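Local atomic coordinates of coiled-coil and C2 domain-containing protein 1-like (Drosophila melanogaster, PDB entry 6EI6), a protein that binds monophosphorylated phosphatidylinositols and regulates ESCRT-III in endosomal protein sorting, probably by preventing inappropriate polymerisation of its core component Shrub. Residues L120-V124 with V142-F146; V124-Y130 with S165-D170; Q45-Q49 with I261-L266. Residue numbers count along the deposited sequence, not the author numbering.

Interaction 1 of 3, residues L120-V124 with V142-F146. With SO4 (sulfate ion), chain D.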
loop_
_atom_site.group_PDB
_atom_site.type_symbol
_atom_site.label_atom_id
_atom_site.label_comp_id
_atom_site.label_asym_id
_atom_site.label_seq_id
_atom_site.Cartn_x
_atom_site.Cartn_y
_atom_site.Cartn_z
ATOM N N LEU A 120 6.924 7.716 8.631
ATOM C CA LEU A 120 6.564 6.394 8.151
ATOM C C LEU A 120 6.667 5.424 9.315
ATOM O O LEU A 120 7.665 5.431 10.041
ATOM C CB LEU A 120 7.475 5.964 7.005
ATOM C CG LEU A 120 7.125 4.600 6.432
ATOM C CD1 LEU A 120 7.188 4.595 4.912
ATOM C CD2 LEU A 120 8.071 3.574 7.012
ATOM N N GLU A 121 5.642 4.599 9.490
ATOM C CA GLU A 121 5.611 3.595 10.541
ATOM C C GLU A 121 5.705 2.195 9.939
ATOM O O GLU A 121 5.047 1.897 8.937
ATOM C CB GLU A 121 4.334 3.717 11.371
ATOM C CG GLU A 121 4.286 2.753 12.538
ATOM C CD GLU A 121 3.047 2.922 13.373
ATOM O OE1 GLU A 121 3.127 3.624 14.411
ATOM O OE2 GLU A 121 1.992 2.359 12.981
ATOM N N ILE A 122 6.517 1.331 10.560
ATOM C CA ILE A 122 6.633 -0.079 10.186
ATOM C C ILE A 122 6.159 -0.926 11.359
ATOM O O ILE A 122 6.561 -0.687 12.504
ATOM C CB ILE A 122 8.070 -0.451 9.793
ATOM C CG1 ILE A 122 8.470 0.317 8.545
ATOM C CG2 ILE A 122 8.187 -1.945 9.547
ATOM C CD1 ILE A 122 9.952 0.382 8.335
ATOM N N VAL A 123 5.297 -1.901 11.080
ATOM C CA VAL A 123 4.754 -2.789 12.098
ATOM C C VAL A 123 5.132 -4.211 11.724
ATOM O O VAL A 123 4.731 -4.704 10.660
ATOM C CB VAL A 123 3.232 -2.662 12.219
ATOM C CG1 VAL A 123 2.731 -3.537 13.342
ATOM C CG2 VAL A 123 2.823 -1.198 12.436
ATOM N N VAL A 124 5.912 -4.864 12.582
ATOM C CA VAL A 124 6.185 -6.290 12.451
ATOM C C VAL A 124 5.128 -6.997 13.291
ATOM O O VAL A 124 5.119 -6.884 14.517
ATOM C CB VAL A 124 7.612 -6.644 12.896
ATOM C CG1 VAL A 124 7.949 -8.088 12.551
ATOM C CG2 VAL A 124 8.628 -5.714 12.245
ATOM N N VAL A 142 13.326 -10.134 14.388
ATOM C CA VAL A 142 13.281 -9.636 13.016
ATOM C C VAL A 142 14.056 -8.328 12.944
ATOM O O VAL A 142 13.828 -7.426 13.753
ATOM C CB VAL A 142 11.826 -9.443 12.533
ATOM C CG1 VAL A 142 11.786 -9.101 11.055
ATOM C CG2 VAL A 142 10.984 -10.671 12.832
ATOM N N ARG A 143 14.981 -8.236 11.992
ATOM C CA ARG A 143 15.671 -6.995 11.681
ATOM C C ARG A 143 14.952 -6.262 10.559
ATOM O O ARG A 143 14.506 -6.879 9.586
ATOM C CB ARG A 143 17.104 -7.260 11.236
ATOM C CG ARG A 143 17.965 -7.966 12.244
ATOM C CD ARG A 143 19.441 -7.880 11.831
ATOM N NE ARG A 143 20.317 -8.460 12.842
ATOM C CZ ARG A 143 20.583 -7.900 14.023
ATOM N NH1 ARG A 143 20.037 -6.731 14.365
ATOM N NH2 ARG A 143 21.398 -8.520 14.871
ATOM N N VAL A 144 14.870 -4.939 10.683
ATOM C CA VAL A 144 14.183 -4.086 9.722
ATOM C C VAL A 144 15.192 -3.101 9.166
ATOM O O VAL A 144 15.918 -2.456 9.927
ATOM C CB VAL A 144 13.004 -3.338 10.363
ATOM C CG1 VAL A 144 12.351 -2.407 9.325
ATOM C CG2 VAL A 144 11.991 -4.330 10.965
ATOM N N GLU A 145 15.235 -2.984 7.849
ATOM C CA GLU A 145 16.160 -2.093 7.168
ATOM C C GLU A 145 15.362 -1.219 6.208
ATOM O O GLU A 145 14.765 -1.726 5.255
ATOM C CB GLU A 145 17.228 -2.897 6.433
ATOM C CG GLU A 145 18.216 -2.054 5.658
ATOM C CD GLU A 145 19.422 -2.845 5.249
ATOM O OE1 GLU A 145 19.412 -4.078 5.444
ATOM O OE2 GLU A 145 20.376 -2.241 4.724
ATOM N N PHE A 146 15.335 0.086 6.472
ATOM C CA PHE A 146 14.566 1.049 5.688
ATOM C C PHE A 146 15.524 2.017 5.000
ATOM O O PHE A 146 16.288 2.708 5.692
ATOM C CB PHE A 146 13.583 1.815 6.590
ATOM C CG PHE A 146 12.735 2.797 5.843
ATOM C CD1 PHE A 146 13.257 4.012 5.417
ATOM C CD2 PHE A 146 11.426 2.488 5.523
ATOM C CE1 PHE A 146 12.490 4.897 4.691
ATOM C CE2 PHE A 146 10.650 3.373 4.796
ATOM C CZ PHE A 146 11.181 4.579 4.381
HETATM S S SO4 D . 23.139 -5.476 17.003
HETATM O O1 SO4 D . 21.731 -5.810 17.251
HETATM O O2 SO4 D . 23.218 -4.335 16.080
HETATM O O3 SO4 D . 23.800 -5.131 18.272
HETATM O O4 SO4 D . 23.812 -6.635 16.411
#
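Val142 opens the contact: its CG2 lies 4.0 Å from Val124 CG1, and the two CA atoms are 7.9 Å apart. Arg143 then turns its CA-to-CB bond away from strand 120-124; its NH1 makes a weak hydrogen bond of 3.5 Å to O1 of a sulfate, probably from the crystallisation liquor, which Lys157 also holds. Val144 points back inward and touches two partners, with CG1 3.8 Å from Ile122 CD1 and CG2 3.9 Å from Val124 CG2. Glu145 again turns away, so the inward positions alternate. At the end, Phe146 CE2 reaches within 3.4 Å of Leu120 CD2, and Phe146 CD2 lies 3.8 Å from Ile122 CD1. The short strand axes approach to 9.6 Å at 160°, a spacing that suits facing sheets; between these two segments, every contact is between apolar side chains. This is the buried interior of the C2 beta-sandwich: strand 119-128 is flanked in its sheet by strands 171-176 and 241-249, and strand 140-145 in the other by 155-157 and 192-199.

Interaction 2 of 3, residues V124-Y130 with S165-D170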
loop_
_atom_site.group_PDB
_atom_site.type_symbol
_atom_site.label_atom_id
_atom_site.label_comp_id
_atom_site.label_asym_id
_atom_site.label_seq_id
_atom_site.Cartn_x
_atom_site.Cartn_y
_atom_site.Cartn_z
ATOM N N VAL A 124 5.912 -4.864 12.582
ATOM C CA VAL A 124 6.185 -6.290 12.451
ATOM C C VAL A 124 5.128 -6.997 13.291
ATOM O O VAL A 124 5.119 -6.884 14.517
ATOM C CB VAL A 124 7.612 -6.644 12.896
ATOM C CG1 VAL A 124 7.949 -8.088 12.551
ATOM C CG2 VAL A 124 8.628 -5.714 12.245
ATOM N N VAL A 125 4.225 -7.716 12.634
ATOM C CA VAL A 125 3.006 -8.189 13.276
ATOM C C VAL A 125 3.142 -9.614 13.804
ATOM O O VAL A 125 2.673 -9.920 14.895
ATOM C CB VAL A 125 1.804 -8.060 12.311
ATOM C CG1 VAL A 125 0.544 -8.537 12.981
ATOM C CG2 VAL A 125 1.649 -6.624 11.847
ATOM N N ARG A 126 3.704 -10.529 13.023
ATOM C CA ARG A 126 3.747 -11.912 13.486
ATOM C C ARG A 126 4.423 -12.755 12.421
ATOM O O ARG A 126 4.428 -12.408 11.235
ATOM C CB ARG A 126 2.351 -12.501 13.805
ATOM C CG ARG A 126 1.402 -12.606 12.624
ATOM C CD ARG A 126 0.017 -13.172 12.991
ATOM N NE ARG A 126 -0.568 -13.863 11.835
ATOM C CZ ARG A 126 -1.848 -14.227 11.719
ATOM N NH1 ARG A 126 -2.717 -13.972 12.693
ATOM N NH2 ARG A 126 -2.262 -14.853 10.618
ATOM N N GLY A 127 5.010 -13.861 12.871
ATOM C CA GLY A 127 5.445 -14.925 11.995
ATOM C C GLY A 127 4.420 -16.043 12.041
ATOM O O GLY A 127 3.671 -16.194 13.009
ATOM N N ILE A 128 4.372 -16.810 10.964
ATOM C CA ILE A 128 3.348 -17.824 10.766
ATOM C C ILE A 128 4.075 -19.085 10.332
ATOM O O ILE A 128 4.475 -19.199 9.169
ATOM C CB ILE A 128 2.293 -17.412 9.726
ATOM C CG1 ILE A 128 1.842 -15.970 9.939
ATOM C CG2 ILE A 128 1.123 -18.382 9.766
ATOM C CD1 ILE A 128 0.580 -15.615 9.166
ATOM N N SER A 129 4.272 -20.017 11.262
ATOM C CA SER A 129 4.718 -21.371 10.958
ATOM C C SER A 129 6.011 -21.393 10.141
ATOM O O SER A 129 6.070 -21.918 9.029
ATOM C CB SER A 129 3.594 -22.134 10.266
ATOM O OG SER A 129 2.371 -21.886 10.945
ATOM N N TYR A 130 7.047 -20.784 10.716
ATOM C CA TYR A 130 8.390 -20.896 10.154
ATOM C C TYR A 130 8.746 -22.363 9.931
ATOM O O TYR A 130 8.380 -23.236 10.725
ATOM C CB TYR A 130 9.425 -20.257 11.089
ATOM C CG TYR A 130 9.269 -18.770 11.357
ATOM C CD1 TYR A 130 8.629 -17.925 10.453
ATOM C CD2 TYR A 130 9.787 -18.203 12.518
ATOM C CE1 TYR A 130 8.498 -16.550 10.716
ATOM C CE2 TYR A 130 9.661 -16.835 12.787
ATOM C CZ TYR A 130 9.016 -16.013 11.890
ATOM O OH TYR A 130 8.904 -14.662 12.177
ATOM N N SER A 165 7.061 -21.404 16.734
ATOM C CA SER A 165 7.210 -21.332 15.280
ATOM C C SER A 165 6.353 -20.233 14.650
ATOM O O SER A 165 6.560 -19.894 13.480
ATOM C CB SER A 165 6.832 -22.685 14.668
ATOM O OG SER A 165 7.112 -22.764 13.278
ATOM N N SER A 166 5.387 -19.691 15.385
ATOM C CA SER A 166 4.463 -18.669 14.888
ATOM C C SER A 166 4.490 -17.496 15.859
ATOM O O SER A 166 3.526 -17.254 16.598
ATOM C CB SER A 166 3.048 -19.230 14.728
ATOM O OG SER A 166 2.984 -20.178 13.663
ATOM N N PRO A 167 5.603 -16.760 15.896
ATOM C CA PRO A 167 5.747 -15.661 16.856
ATOM C C PRO A 167 4.722 -14.558 16.652
ATOM O O PRO A 167 4.285 -14.278 15.530
ATOM C CB PRO A 167 7.154 -15.127 16.568
ATOM C CG PRO A 167 7.521 -15.627 15.233
ATOM C CD PRO A 167 6.813 -16.938 15.076
ATOM N N ASP A 168 4.409 -13.875 17.745
ATOM C CA ASP A 168 3.537 -12.713 17.729
ATOM C C ASP A 168 4.317 -11.502 18.235
ATOM O O ASP A 168 4.027 -10.997 19.318
ATOM C CB ASP A 168 2.268 -12.966 18.573
ATOM C CG ASP A 168 1.161 -13.665 17.782
ATOM O OD1 ASP A 168 0.575 -14.645 18.293
ATOM O OD2 ASP A 168 0.856 -13.227 16.648
ATOM N N TYR A 169 5.305 -11.045 17.456
ATOM C CA TYR A 169 5.833 -9.691 17.632
ATOM C C TYR A 169 4.718 -8.674 17.434
ATOM O O TYR A 169 3.830 -8.854 16.609
ATOM C CB TYR A 169 6.935 -9.379 16.614
ATOM C CG TYR A 169 7.803 -10.538 16.156
ATOM C CD1 TYR A 169 8.960 -10.891 16.851
ATOM C CD2 TYR A 169 7.488 -11.253 15.008
ATOM C CE1 TYR A 169 9.766 -11.939 16.420
ATOM C CE2 TYR A 169 8.286 -12.300 14.578
ATOM C CZ TYR A 169 9.421 -12.638 15.285
ATOM O OH TYR A 169 10.203 -13.681 14.840
ATOM N N ASP A 170 4.762 -7.568 18.152
ATOM C CA ASP A 170 3.761 -6.539 17.887
ATOM C C ASP A 170 4.420 -5.199 18.099
ATOM O O ASP A 170 4.008 -4.406 18.938
ATOM C CB ASP A 170 2.527 -6.684 18.764
ATOM C CG ASP A 170 1.593 -7.761 18.255
ATOM O OD1 ASP A 170 1.265 -7.745 17.050
ATOM O OD2 ASP A 170 1.198 -8.637 19.052
#
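Strand 124-128 carries a classic beta bulge against strand 241-249, at the point where 165-170 runs along it: Val125 and Arg126 both face Glu244, and Val125, at phi/psi -95/-45, departs from extended geometry. Arg126 also forms a salt bridge to Glu244, so its guanidinium is engaged on that side, while its CB lies 3.1 Å from Pro167 O. Past the bulge, Gly127 N donates to Pro167 O (2.8 Å, 144°). A CB on Gly127 would fall 2.2 Å from Tyr130 OH and 2.9 Å from Pro167 CG, which explains why a residue without a side chain fits here. The CA pairs Val125-Asp170, Arg126-Asp168 and Ile128-Ser166 lie 5.0, 4.3 and 4.4 Å apart, evidence that the chains run antiparallel although 165-170 forms no regular strand. At the turn, Ser129 N and Ser129 OG both donate to Ser166 OG, at 2.7 and 3.3 Å, and Tyr130 N donates to Ser165 O (2.9 Å, 157°). That carbonyl oxygen also sits over one face of the Tyr130 ring. Inward, the hydroxyls Tyr130 OH and Tyr169 OH are hydrogen-bonded at 3.1 Å, Tyr130 CE2 packs on Pro167 CG at 3.5 Å, and Tyr169 CD2 meets Val124 CG1 at 4.0 Å. Both tyrosines also touch strand 140-145 of the opposing sheet. Here a loop crosses between sheets, leaving 155-157 in one and entering 171-176, the partner of 119-128, in the other: an end of the antiparallel beta-sandwich that defines the C2 fold.

Interaction 3 of 3, residues Q45-Q49 with I261-L266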
loop_
_atom_site.group_PDB
_atom_site.type_symbol
_atom_site.label_atom_id
_atom_site.label_comp_id
_atom_site.label_asym_id
_atom_site.label_seq_id
_atom_site.Cartn_x
_atom_site.Cartn_y
_atom_site.Cartn_z
ATOM N N GLN A 45 -10.272 8.443 -16.960
ATOM C CA GLN A 45 -10.582 9.276 -15.812
ATOM C C GLN A 45 -11.521 8.555 -14.860
ATOM O O GLN A 45 -11.314 8.580 -13.638
ATOM C CB GLN A 45 -11.190 10.597 -16.263
ATOM C CG GLN A 45 -11.626 11.482 -15.088
ATOM C CD GLN A 45 -10.436 12.134 -14.402
ATOM O OE1 GLN A 45 -9.425 12.382 -15.038
ATOM N NE2 GLN A 45 -10.556 12.415 -13.101
ATOM N N LEU A 46 -12.551 7.893 -15.404
ATOM C CA LEU A 46 -13.516 7.197 -14.564
ATOM C C LEU A 46 -12.870 5.990 -13.893
ATOM O O LEU A 46 -13.106 5.735 -12.705
ATOM C CB LEU A 46 -14.735 6.777 -15.400
ATOM C CG LEU A 46 -15.652 7.915 -15.879
ATOM C CD1 LEU A 46 -16.626 7.447 -16.991
ATOM C CD2 LEU A 46 -16.423 8.535 -14.709
ATOM N N ALA A 47 -12.031 5.252 -14.633
ATOM C CA ALA A 47 -11.288 4.146 -14.035
ATOM C C ALA A 47 -10.396 4.622 -12.890
ATOM O O ALA A 47 -10.323 3.960 -11.846
ATOM C CB ALA A 47 -10.459 3.406 -15.099
ATOM N N LYS A 48 -9.730 5.781 -13.046
ATOM C CA LYS A 48 -8.934 6.319 -11.935
ATOM C C LYS A 48 -9.816 6.687 -10.757
ATOM O O LYS A 48 -9.433 6.492 -9.597
ATOM C CB LYS A 48 -8.141 7.551 -12.353
ATOM C CG LYS A 48 -6.879 7.292 -13.132
ATOM C CD LYS A 48 -6.206 8.614 -13.523
ATOM C CE LYS A 48 -5.071 8.360 -14.499
ATOM N NZ LYS A 48 -5.484 7.449 -15.625
ATOM N N GLN A 49 -10.997 7.237 -11.035
ATOM C CA GLN A 49 -11.922 7.584 -9.963
ATOM C C GLN A 49 -12.403 6.328 -9.249
ATOM O O GLN A 49 -12.482 6.295 -8.010
ATOM C CB GLN A 49 -13.110 8.375 -10.534
ATOM C CG GLN A 49 -12.791 9.834 -10.841
ATOM C CD GLN A 49 -13.903 10.589 -11.616
ATOM O OE1 GLN A 49 -13.613 11.597 -12.261
ATOM N NE2 GLN A 49 -15.156 10.099 -11.560
ATOM N N ILE A 261 -7.600 15.338 -8.703
ATOM C CA ILE A 261 -8.644 14.498 -9.286
ATOM C C ILE A 261 -9.961 14.680 -8.545
ATOM O O ILE A 261 -11.038 14.734 -9.151
ATOM C CB ILE A 261 -8.202 13.027 -9.279
ATOM C CG1 ILE A 261 -6.962 12.871 -10.163
ATOM C CG2 ILE A 261 -9.377 12.084 -9.682
ATOM C CD1 ILE A 261 -6.662 11.468 -10.481
ATOM N N THR A 262 -9.907 14.757 -7.227
ATOM C CA THR A 262 -11.158 14.868 -6.500
ATOM C C THR A 262 -11.843 16.230 -6.722
ATOM O O THR A 262 -13.050 16.354 -6.489
ATOM C CB THR A 262 -10.899 14.565 -5.023
ATOM O OG1 THR A 262 -12.114 14.110 -4.447
ATOM C CG2 THR A 262 -10.407 15.776 -4.273
ATOM N N GLU A 263 -11.113 17.231 -7.218
ATOM C CA GLU A 263 -11.681 18.539 -7.479
ATOM C C GLU A 263 -12.323 18.643 -8.843
ATOM O O GLU A 263 -13.067 19.596 -9.088
ATOM C CB GLU A 263 -10.613 19.613 -7.348
ATOM C CG GLU A 263 -10.297 19.930 -5.910
ATOM C CD GLU A 263 -8.893 20.455 -5.767
ATOM O OE1 GLU A 263 -8.367 20.963 -6.801
ATOM O OE2 GLU A 263 -8.319 20.346 -4.643
ATOM N N LYS A 264 -12.044 17.706 -9.733
ATOM C CA LYS A 264 -12.710 17.633 -11.017
ATOM C C LYS A 264 -13.229 16.212 -11.227
ATOM O O LYS A 264 -12.780 15.461 -12.083
ATOM C CB LYS A 264 -11.784 18.073 -12.138
ATOM C CG LYS A 264 -10.846 19.172 -11.734
ATOM C CD LYS A 264 -10.263 19.890 -12.949
ATOM C CE LYS A 264 -8.845 19.392 -13.254
ATOM N NZ LYS A 264 -8.298 20.023 -14.499
ATOM N N TRP A 265 -14.209 15.839 -10.427
ATOM C CA TRP A 265 -14.817 14.533 -10.551
ATOM C C TRP A 265 -15.642 14.500 -11.831
ATOM O O TRP A 265 -16.659 15.196 -11.940
ATOM C CB TRP A 265 -15.690 14.269 -9.324
ATOM C CG TRP A 265 -15.968 12.845 -9.038
ATOM C CD1 TRP A 265 -17.148 12.184 -9.238
ATOM C CD2 TRP A 265 -15.076 11.902 -8.433
ATOM N NE1 TRP A 265 -17.043 10.887 -8.803
ATOM C CE2 TRP A 265 -15.781 10.692 -8.298
ATOM C CE3 TRP A 265 -13.754 11.972 -7.977
ATOM C CZ2 TRP A 265 -15.201 9.547 -7.761
ATOM C CZ3 TRP A 265 -13.175 10.847 -7.446
ATOM C CH2 TRP A 265 -13.899 9.641 -7.342
ATOM N N LEU A 266 -15.236 13.675 -12.792
ATOM C CA LEU A 266 -16.030 13.540 -14.009
ATOM C C LEU A 266 -17.284 12.728 -13.701
ATOM O O LEU A 266 -17.202 11.673 -13.072
ATOM C CB LEU A 266 -15.210 12.887 -15.108
ATOM C CG LEU A 266 -15.711 13.001 -16.531
ATOM C CD1 LEU A 266 -14.547 13.055 -17.477
ATOM C CD2 LEU A 266 -16.656 11.844 -16.894
#
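The side-chain amide of Gln49 grips the backbone of Leu266 at both polar ends: Leu266 N donates to Gln49 OE1 (2.7 Å, 148°), and Gln49 NE2 donates to Leu266 O (3.0 Å, 172°). These short bonds, the second of them nearly straight, let one helix side chain satisfy the amide and the carbonyl of a single strand residue. Gln45, one turn earlier, donates from its NE2 to Gln49 OE1 in a longer bond (3.3 Å, 160°), so that OE1 accepts two hydrogen bonds. Beside these hydrogen bonds, Gln49 lies flat on Trp265: its CG stands 3.5 Å from the centroid of the six-membered ring and 10° off the normal, a CH-pi contact, while NE2 sits over the same indole, 3.4 Å from CE2. The setting is a helical hairpin joined to a small sheet. Helix 34-62 pairs with helix 66-91, whose Val79 touches both Gln49 and Trp265, and strand 265-268 is antiparallel to strand 99-102. Trp265 bonds through its backbone to Glu102 in that sheet, whereas the neighbouring Leu266 turns its peptide groups to the helix. Looser van der Waals contacts lie farther out. Leu266 points its CB toward the helix, where CB is 3.8 Å from Gln45 CG and CD2 is 4.0 Å from Leu46 CD2; Leu46 also rests on Leu83 and Val86. On helix 255-263, Ile261 CG2 approaches Gln45 NE2 at 3.6 Å and Gln49 CG at 4.2 Å, and Ile261 CD1 meets the aliphatic part of Lys48, 4.2 Å from its CD.

Overall arrangement
Interactions 1 and 2 share Val124 and strand 119-128, and their centres are 14 Å apart; Val142 CG2 of the first packs 3.5 Å from Tyr169 CZ of the second. Their segments alternate along the chain. Interaction 1 joins the two sheets of the C2 sandwich; the tyrosines of interaction 2, touching strand 140-145, do so at one end. Interaction 3 is remote: its centre lies about 34 and 40 Å from those of interactions 1 and 2, on the opposite side of the chain's centre. Its segments bracket both others in sequence. This chain, the C-terminal portion of a longer protein, thus returns from the membrane-interacting C2 domain to the preceding helical hairpin, giving an elongated, two-part architecture.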